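Local coordinates for protein endoglucanase (Clostridium thermocellum, PDB 2YIK) that probably hydrolyses internal beta-1,4-glucosidic bonds of cellulose, as a family 9 glycoside hydrolase, at residues E296-Y309 / R346-D360. Sequence-based numbering, arbitrary orientation.
Sequences EHYLDEAFKYYDYY and RYKRASNKNQWEQID
Tyr347 reaches across to the end of helix 296-305 and packs against the rings of Phe303 and Tyr306. Its CB stands over the centre of the Phe303 ring, 3.8 Å from the centroid in a CH-pi contact, and its own ring presents an edge to that face in an offset edge-to-face pair, planes at 62°; Leu299 covers the opposite Phe303 face. With CG anti to the backbone N (chi1 170°), the Tyr347 ring runs on past Tyr306, whose CD2 lies over one face, and Tyr347 OH donates to Tyr306 O at 2.6 Å, from above the carbonyl plane. This bond joins the segments where the helix has just ended; Lys353 NZ, which also donates to Ser351 OG, holds the hydroxyl from its own side at 3.0 Å from Tyr347 OH.

Toward the start of helix 296-305, Arg346 bends at chi3 and fits its side chain among four residues, CB against Phe303 and the guanidinium against Glu296, Leu299 and Asp300. NH1 and NH2 both bond the single oxygen Glu296 OE1, each at 2.7 Å and bent, while the bond from NH2 to Asp300 OD1, 2.9 Å, is straighter; both carboxylates sit at the guanidinium edge with their planes turned steeply against it.

Beyond the helix, Tyr308 OH accepts an almost linear bond from Asp360 N at 3.0 Å, and Tyr309 OH donates to the syn lone pair of Glu357 OE2 at 2.6 Å. Pro364 touches both Tyr306 and Tyr308.

The axes of 296-305 and 346-350 approach to 8.2 Å and cross at -55°, a salt-bridged knob-into-hole packing continued by an aromatic cluster, here joining two peripheral helices and their trailing loops within the (alpha/alpha)6-barrel type of catalytic domain found in glycoside hydrolase family 9.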
loop_
_atom_site.group_PDB
_atom_site.type_symbol
_atom_site.label_atom_id
_atom_site.label_comp_id
_atom_site.label_asym_id
_atom_site.label_seq_id
_atom_site.Cartn_x
_atom_site.Cartn_y
_atom_site.Cartn_z
ATOM N N GLU A 296 -22.018 12.892 6.213
ATOM C CA GLU A 296 -21.702 12.906 7.617
ATOM C C GLU A 296 -21.651 11.546 8.298
ATOM O O GLU A 296 -20.983 11.387 9.318
ATOM C CB GLU A 296 -22.683 13.812 8.356
ATOM C CG GLU A 296 -22.525 15.301 8.039
ATOM C CD GLU A 296 -21.126 15.836 8.348
ATOM O OE1 GLU A 296 -20.518 15.389 9.347
ATOM O OE2 GLU A 296 -20.635 16.720 7.601
ATOM N N HIS A 297 -22.365 10.574 7.746
ATOM C CA HIS A 297 -22.388 9.234 8.320
ATOM C C HIS A 297 -20.981 8.637 8.420
ATOM O O HIS A 297 -20.642 7.978 9.405
ATOM C CB HIS A 297 -23.270 8.319 7.468
ATOM C CG HIS A 297 -23.182 6.878 7.850
ATOM N ND1 HIS A 297 -23.681 6.386 9.040
ATOM C CD2 HIS A 297 -22.627 5.818 7.214
ATOM C CE1 HIS A 297 -23.437 5.093 9.118
ATOM N NE2 HIS A 297 -22.797 4.722 8.023
ATOM N N TYR A 298 -20.170 8.866 7.392
ATOM C CA TYR A 298 -18.812 8.346 7.378
ATOM C C TYR A 298 -17.956 8.995 8.447
ATOM O O TYR A 298 -17.159 8.320 9.102
ATOM C CB TYR A 298 -18.182 8.545 6.000
ATOM C CG TYR A 298 -18.855 7.707 4.946
ATOM C CD1 TYR A 298 -18.914 6.320 5.074
ATOM C CD2 TYR A 298 -19.451 8.295 3.830
ATOM C CE1 TYR A 298 -19.556 5.534 4.120
ATOM C CE2 TYR A 298 -20.092 7.523 2.868
ATOM C CZ TYR A 298 -20.141 6.142 3.019
ATOM O OH TYR A 298 -20.774 5.383 2.067
ATOM N N LEU A 299 -18.115 10.301 8.632
ATOM C CA LEU A 299 -17.336 10.986 9.648
ATOM C C LEU A 299 -17.759 10.473 11.022
ATOM O O LEU A 299 -16.926 10.341 11.924
ATOM C CB LEU A 299 -17.542 12.497 9.568
ATOM C CG LEU A 299 -16.519 13.315 10.367
ATOM C CD1 LEU A 299 -15.100 13.079 9.819
ATOM C CD2 LEU A 299 -16.892 14.796 10.283
ATOM N N ASP A 300 -19.053 10.178 11.177
ATOM C CA ASP A 300 -19.570 9.660 12.442
ATOM C C ASP A 300 -18.978 8.282 12.723
ATOM O O ASP A 300 -18.701 7.937 13.871
ATOM C CB ASP A 300 -21.099 9.533 12.418
ATOM C CG ASP A 300 -21.807 10.874 12.496
ATOM O OD1 ASP A 300 -21.221 11.837 13.029
ATOM O OD2 ASP A 300 -22.967 10.959 12.039
ATOM N N GLU A 301 -18.804 7.482 11.674
ATOM C CA GLU A 301 -18.229 6.159 11.849
ATOM C C GLU A 301 -16.748 6.284 12.195
ATOM O O GLU A 301 -16.231 5.524 13.013
ATOM C CB GLU A 301 -18.410 5.316 10.585
ATOM C CG GLU A 301 -19.829 4.780 10.406
ATOM C CD GLU A 301 -20.284 3.943 11.589
ATOM O OE1 GLU A 301 -19.701 2.866 11.841
ATOM O OE2 GLU A 301 -21.224 4.373 12.283
ATOM N N ALA A 302 -16.068 7.247 11.577
ATOM C CA ALA A 302 -14.653 7.449 11.853
ATOM C C ALA A 302 -14.470 7.886 13.304
ATOM O O ALA A 302 -13.619 7.359 14.019
ATOM C CB ALA A 302 -14.069 8.490 10.911
ATOM N N PHE A 303 -15.288 8.838 13.740
ATOM C CA PHE A 303 -15.202 9.343 15.101
ATOM C C PHE A 303 -15.542 8.286 16.145
ATOM O O PHE A 303 -15.006 8.313 17.245
ATOM C CB PHE A 303 -16.116 10.562 15.290
ATOM C CG PHE A 303 -15.618 11.817 14.609
ATOM C CD1 PHE A 303 -14.327 11.886 14.084
ATOM C CD2 PHE A 303 -16.427 12.948 14.534
ATOM C CE1 PHE A 303 -13.844 13.062 13.501
ATOM C CE2 PHE A 303 -15.957 14.130 13.955
ATOM C CZ PHE A 303 -14.662 14.187 13.436
ATOM N N LYS A 304 -16.419 7.352 15.793
ATOM C CA LYS A 304 -16.819 6.287 16.710
ATOM C C LYS A 304 -15.659 5.356 17.096
ATOM O O LYS A 304 -15.580 4.894 18.232
ATOM C CB LYS A 304 -17.951 5.460 16.082
ATOM C CG LYS A 304 -18.573 4.392 16.993
ATOM C CD LYS A 304 -19.799 3.717 16.334
ATOM C CE LYS A 304 -20.864 4.748 15.929
ATOM N NZ LYS A 304 -22.095 4.152 15.278
ATOM N N TYR A 305 -14.748 5.099 16.165
ATOM C CA TYR A 305 -13.650 4.183 16.443
ATOM C C TYR A 305 -12.244 4.777 16.451
ATOM O O TYR A 305 -11.298 4.095 16.829
ATOM C CB TYR A 305 -13.705 3.018 15.452
ATOM C CG TYR A 305 -15.004 2.240 15.498
ATOM C CD1 TYR A 305 -15.268 1.336 16.531
ATOM C CD2 TYR A 305 -15.979 2.419 14.515
ATOM C CE1 TYR A 305 -16.473 0.626 16.581
ATOM C CE2 TYR A 305 -17.185 1.717 14.552
ATOM C CZ TYR A 305 -17.426 0.822 15.587
ATOM O OH TYR A 305 -18.614 0.125 15.624
ATOM N N TYR A 306 -12.110 6.037 16.053
ATOM C CA TYR A 306 -10.807 6.693 16.014
ATOM C C TYR A 306 -10.090 6.752 17.366
ATOM O O TYR A 306 -10.602 7.316 18.334
ATOM C CB TYR A 306 -10.948 8.112 15.447
ATOM C CG TYR A 306 -9.648 8.903 15.370
ATOM C CD1 TYR A 306 -8.482 8.325 14.861
ATOM C CD2 TYR A 306 -9.597 10.244 15.767
ATOM C CE1 TYR A 306 -7.293 9.062 14.749
ATOM C CE2 TYR A 306 -8.412 10.993 15.658
ATOM C CZ TYR A 306 -7.264 10.393 15.149
ATOM O OH TYR A 306 -6.081 11.104 15.056
ATOM N N ASP A 307 -8.899 6.159 17.415
ATOM C CA ASP A 307 -8.075 6.139 18.623
ATOM C C ASP A 307 -7.116 7.326 18.508
ATOM O O ASP A 307 -6.073 7.239 17.862
ATOM C CB ASP A 307 -7.293 4.816 18.698
ATOM C CG ASP A 307 -6.473 4.676 19.984
ATOM O OD1 ASP A 307 -6.390 5.656 20.759
ATOM O OD2 ASP A 307 -5.903 3.584 20.211
ATOM N N TYR A 308 -7.492 8.437 19.129
ATOM C CA TYR A 308 -6.703 9.668 19.100
ATOM C C TYR A 308 -5.309 9.469 19.682
ATOM O O TYR A 308 -4.388 10.218 19.371
ATOM C CB TYR A 308 -7.444 10.752 19.892
ATOM C CG TYR A 308 -6.834 12.138 19.862
ATOM C CD1 TYR A 308 -6.983 12.968 18.751
ATOM C CD2 TYR A 308 -6.147 12.637 20.971
ATOM C CE1 TYR A 308 -6.471 14.265 18.749
ATOM C CE2 TYR A 308 -5.631 13.924 20.978
ATOM C CZ TYR A 308 -5.799 14.733 19.866
ATOM O OH TYR A 308 -5.312 16.018 19.875
ATOM N N TYR A 309 -5.164 8.453 20.525
ATOM C CA TYR A 309 -3.891 8.169 21.182
ATOM C C TYR A 309 -2.942 7.280 20.383
ATOM O O TYR A 309 -1.771 7.166 20.721
ATOM C CB TYR A 309 -4.154 7.532 22.556
ATOM C CG TYR A 309 -5.126 8.342 23.388
ATOM C CD1 TYR A 309 -4.883 9.693 23.650
ATOM C CD2 TYR A 309 -6.327 7.784 23.846
ATOM C CE1 TYR A 309 -5.816 10.483 24.346
ATOM C CE2 TYR A 309 -7.270 8.563 24.538
ATOM C CZ TYR A 309 -7.010 9.913 24.782
ATOM O OH TYR A 309 -7.951 10.691 25.435
ATOM N N ARG A 346 -17.686 16.887 18.317
ATOM C CA ARG A 346 -18.448 15.728 17.856
ATOM C C ARG A 346 -17.603 14.482 18.115
ATOM O O ARG A 346 -18.112 13.441 18.548
ATOM C CB ARG A 346 -18.762 15.839 16.357
ATOM C CG ARG A 346 -20.014 16.662 16.017
ATOM C CD ARG A 346 -20.147 16.877 14.506
ATOM N NE ARG A 346 -20.312 15.631 13.753
ATOM C CZ ARG A 346 -20.207 15.535 12.429
ATOM N NH1 ARG A 346 -19.934 16.612 11.704
ATOM N NH2 ARG A 346 -20.371 14.361 11.824
ATOM N N TYR A 347 -16.304 14.587 17.853
ATOM C CA TYR A 347 -15.421 13.452 18.083
ATOM C C TYR A 347 -15.363 13.086 19.572
ATOM O O TYR A 347 -15.387 11.907 19.929
ATOM C CB TYR A 347 -14.010 13.735 17.562
ATOM C CG TYR A 347 -13.029 12.669 18.003
ATOM C CD1 TYR A 347 -13.228 11.330 17.664
ATOM C CD2 TYR A 347 -11.955 12.987 18.835
ATOM C CE1 TYR A 347 -12.387 10.330 18.151
ATOM C CE2 TYR A 347 -11.107 11.997 19.328
ATOM C CZ TYR A 347 -11.331 10.670 18.984
ATOM O OH TYR A 347 -10.509 9.692 19.486
ATOM N N LYS A 348 -15.286 14.090 20.441
ATOM C CA LYS A 348 -15.246 13.820 21.875
ATOM C C LYS A 348 -16.519 13.101 22.316
ATOM O O LYS A 348 -16.460 12.139 23.085
ATOM C CB LYS A 348 -15.083 15.116 22.663
ATOM C CG LYS A 348 -13.720 15.756 22.504
ATOM C CD LYS A 348 -13.645 17.061 23.273
ATOM C CE LYS A 348 -13.258 18.206 22.366
ATOM N NZ LYS A 348 -13.055 19.480 23.094
ATOM N N ARG A 349 -17.666 13.563 21.826
ATOM C CA ARG A 349 -18.938 12.938 22.176
ATOM C C ARG A 349 -18.973 11.499 21.677
ATOM O O ARG A 349 -19.443 10.604 22.373
ATOM C CB ARG A 349 -20.120 13.724 21.577
ATOM C CG ARG A 349 -20.596 14.911 22.425
ATOM C CD ARG A 349 -21.914 15.500 21.894
ATOM N NE ARG A 349 -21.726 16.231 20.640
ATOM C CZ ARG A 349 -21.279 17.483 20.561
ATOM N NH1 ARG A 349 -20.999 18.169 21.667
ATOM N NH2 ARG A 349 -21.133 18.059 19.377
ATOM N N ALA A 350 -18.450 11.282 20.475
ATOM C CA ALA A 350 -18.436 9.959 19.852
ATOM C C ALA A 350 -17.513 8.927 20.501
ATOM O O ALA A 350 -17.812 7.737 20.495
ATOM C CB ALA A 350 -18.077 10.101 18.373
ATOM N N SER A 351 -16.388 9.374 21.045
ATOM C CA SER A 351 -15.422 8.464 21.663
ATOM C C SER A 351 -15.428 8.649 23.173
ATOM O O SER A 351 -14.463 8.309 23.853
ATOM C CB SER A 351 -14.020 8.766 21.120
ATOM O OG SER A 351 -13.647 10.106 21.413
ATOM N N ASN A 352 -16.548 9.168 23.670
ATOM C CA ASN A 352 -16.788 9.511 25.071
ATOM C C ASN A 352 -15.612 10.010 25.903
ATOM O O ASN A 352 -15.135 9.371 26.846
ATOM C CB ASN A 352 -17.573 8.416 25.818
ATOM C CG ASN A 352 -16.917 7.069 25.763
ATOM O OD1 ASN A 352 -15.863 6.853 26.362
ATOM N ND2 ASN A 352 -17.545 6.134 25.046
ATOM N N LYS A 353 -15.185 11.205 25.513
ATOM C CA LYS A 353 -14.128 11.961 26.149
ATOM C C LYS A 353 -14.893 13.152 26.716
ATOM O O LYS A 353 -15.997 13.458 26.250
ATOM C CB LYS A 353 -13.127 12.475 25.113
ATOM C CG LYS A 353 -12.232 11.417 24.500
ATOM C CD LYS A 353 -11.304 12.028 23.459
ATOM C CE LYS A 353 -10.270 11.017 22.983
ATOM N NZ LYS A 353 -10.921 9.783 22.478
ATOM N N ASN A 354 -14.327 13.820 27.715
ATOM C CA ASN A 354 -14.975 14.993 28.296
ATOM C C ASN A 354 -14.891 16.109 27.253
ATOM O O ASN A 354 -13.933 16.167 26.488
ATOM C CB ASN A 354 -14.251 15.407 29.579
ATOM C CG ASN A 354 -14.333 14.343 30.665
ATOM O OD1 ASN A 354 -13.348 14.062 31.344
ATOM N ND2 ASN A 354 -15.509 13.753 30.837
ATOM N N GLN A 355 -15.893 16.984 27.217
ATOM C CA GLN A 355 -15.905 18.075 26.247
ATOM C C GLN A 355 -14.731 19.027 26.416
ATOM O O GLN A 355 -14.360 19.740 25.480
ATOM C CB GLN A 355 -17.216 18.861 26.344
ATOM C CG GLN A 355 -18.380 18.183 25.641
ATOM C CD GLN A 355 -18.203 18.153 24.133
ATOM O OE1 GLN A 355 -18.116 19.197 23.487
ATOM N NE2 GLN A 355 -18.143 16.952 23.567
ATOM N N TRP A 356 -14.138 19.037 27.603
ATOM C CA TRP A 356 -13.013 19.928 27.845
ATOM C C TRP A 356 -11.664 19.298 27.538
ATOM O O TRP A 356 -10.634 19.940 27.711
ATOM C CB TRP A 356 -13.045 20.453 29.288
ATOM C CG TRP A 356 -13.022 19.388 30.333
ATOM C CD1 TRP A 356 -11.922 18.862 30.950
ATOM C CD2 TRP A 356 -14.163 18.736 30.911
ATOM N NE1 TRP A 356 -12.309 17.927 31.882
ATOM C CE2 TRP A 356 -13.668 17.830 31.877
ATOM C CE3 TRP A 356 -15.540 18.832 30.702
ATOM C CZ2 TRP A 356 -14.527 17.026 32.643
ATOM C CZ3 TRP A 356 -16.385 18.034 31.461
ATOM C CH2 TRP A 356 -15.874 17.141 32.420
ATOM N N GLU A 357 -11.654 18.044 27.091
ATOM C CA GLU A 357 -10.378 17.428 26.742
ATOM C C GLU A 357 -9.882 18.151 25.486
ATOM O O GLU A 357 -10.686 18.489 24.616
ATOM C CB GLU A 357 -10.539 15.933 26.444
ATOM C CG GLU A 357 -9.279 15.339 25.814
ATOM C CD GLU A 357 -9.173 13.830 25.957
ATOM O OE1 GLU A 357 -10.064 13.221 26.592
ATOM O OE2 GLU A 357 -8.186 13.254 25.432
ATOM N N GLN A 358 -8.578 18.405 25.389
ATOM C CA GLN A 358 -8.062 19.097 24.212
ATOM C C GLN A 358 -7.895 18.149 23.027
ATOM O O GLN A 358 -7.275 17.089 23.140
ATOM C CB GLN A 358 -6.718 19.770 24.495
ATOM C CG GLN A 358 -6.379 20.851 23.460
ATOM C CD GLN A 358 -4.890 20.951 23.164
ATOM O OE1 GLN A 358 -4.344 20.184 22.347
ATOM N NE2 GLN A 358 -4.215 21.888 23.834
ATOM N N ILE A 359 -8.480 18.538 21.902
ATOM C CA ILE A 359 -8.412 17.764 20.673
ATOM C C ILE A 359 -8.012 18.685 19.532
ATOM O O ILE A 359 -8.679 19.693 19.272
ATOM C CB ILE A 359 -9.781 17.120 20.298
ATOM C CG1 ILE A 359 -10.114 15.974 21.252
ATOM C CG2 ILE A 359 -9.740 16.590 18.876
ATOM C CD1 ILE A 359 -10.392 16.453 22.639
ATOM N N ASP A 360 -6.907 18.345 18.880
ATOM C CA ASP A 360 -6.405 19.078 17.727
ATOM C C ASP A 360 -6.033 17.952 16.780
ATOM O O ASP A 360 -5.089 17.199 17.029
ATOM C CB ASP A 360 -5.179 19.928 18.092
ATOM C CG ASP A 360 -4.557 20.626 16.879
ATOM O OD1 ASP A 360 -4.682 20.124 15.740
ATOM O OD2 ASP A 360 -3.915 21.681 17.064
HETATM O O HOH W 1 -9.297 7.747 21.590
HETATM O O HOH W 2 -4.295 16.788 22.091
#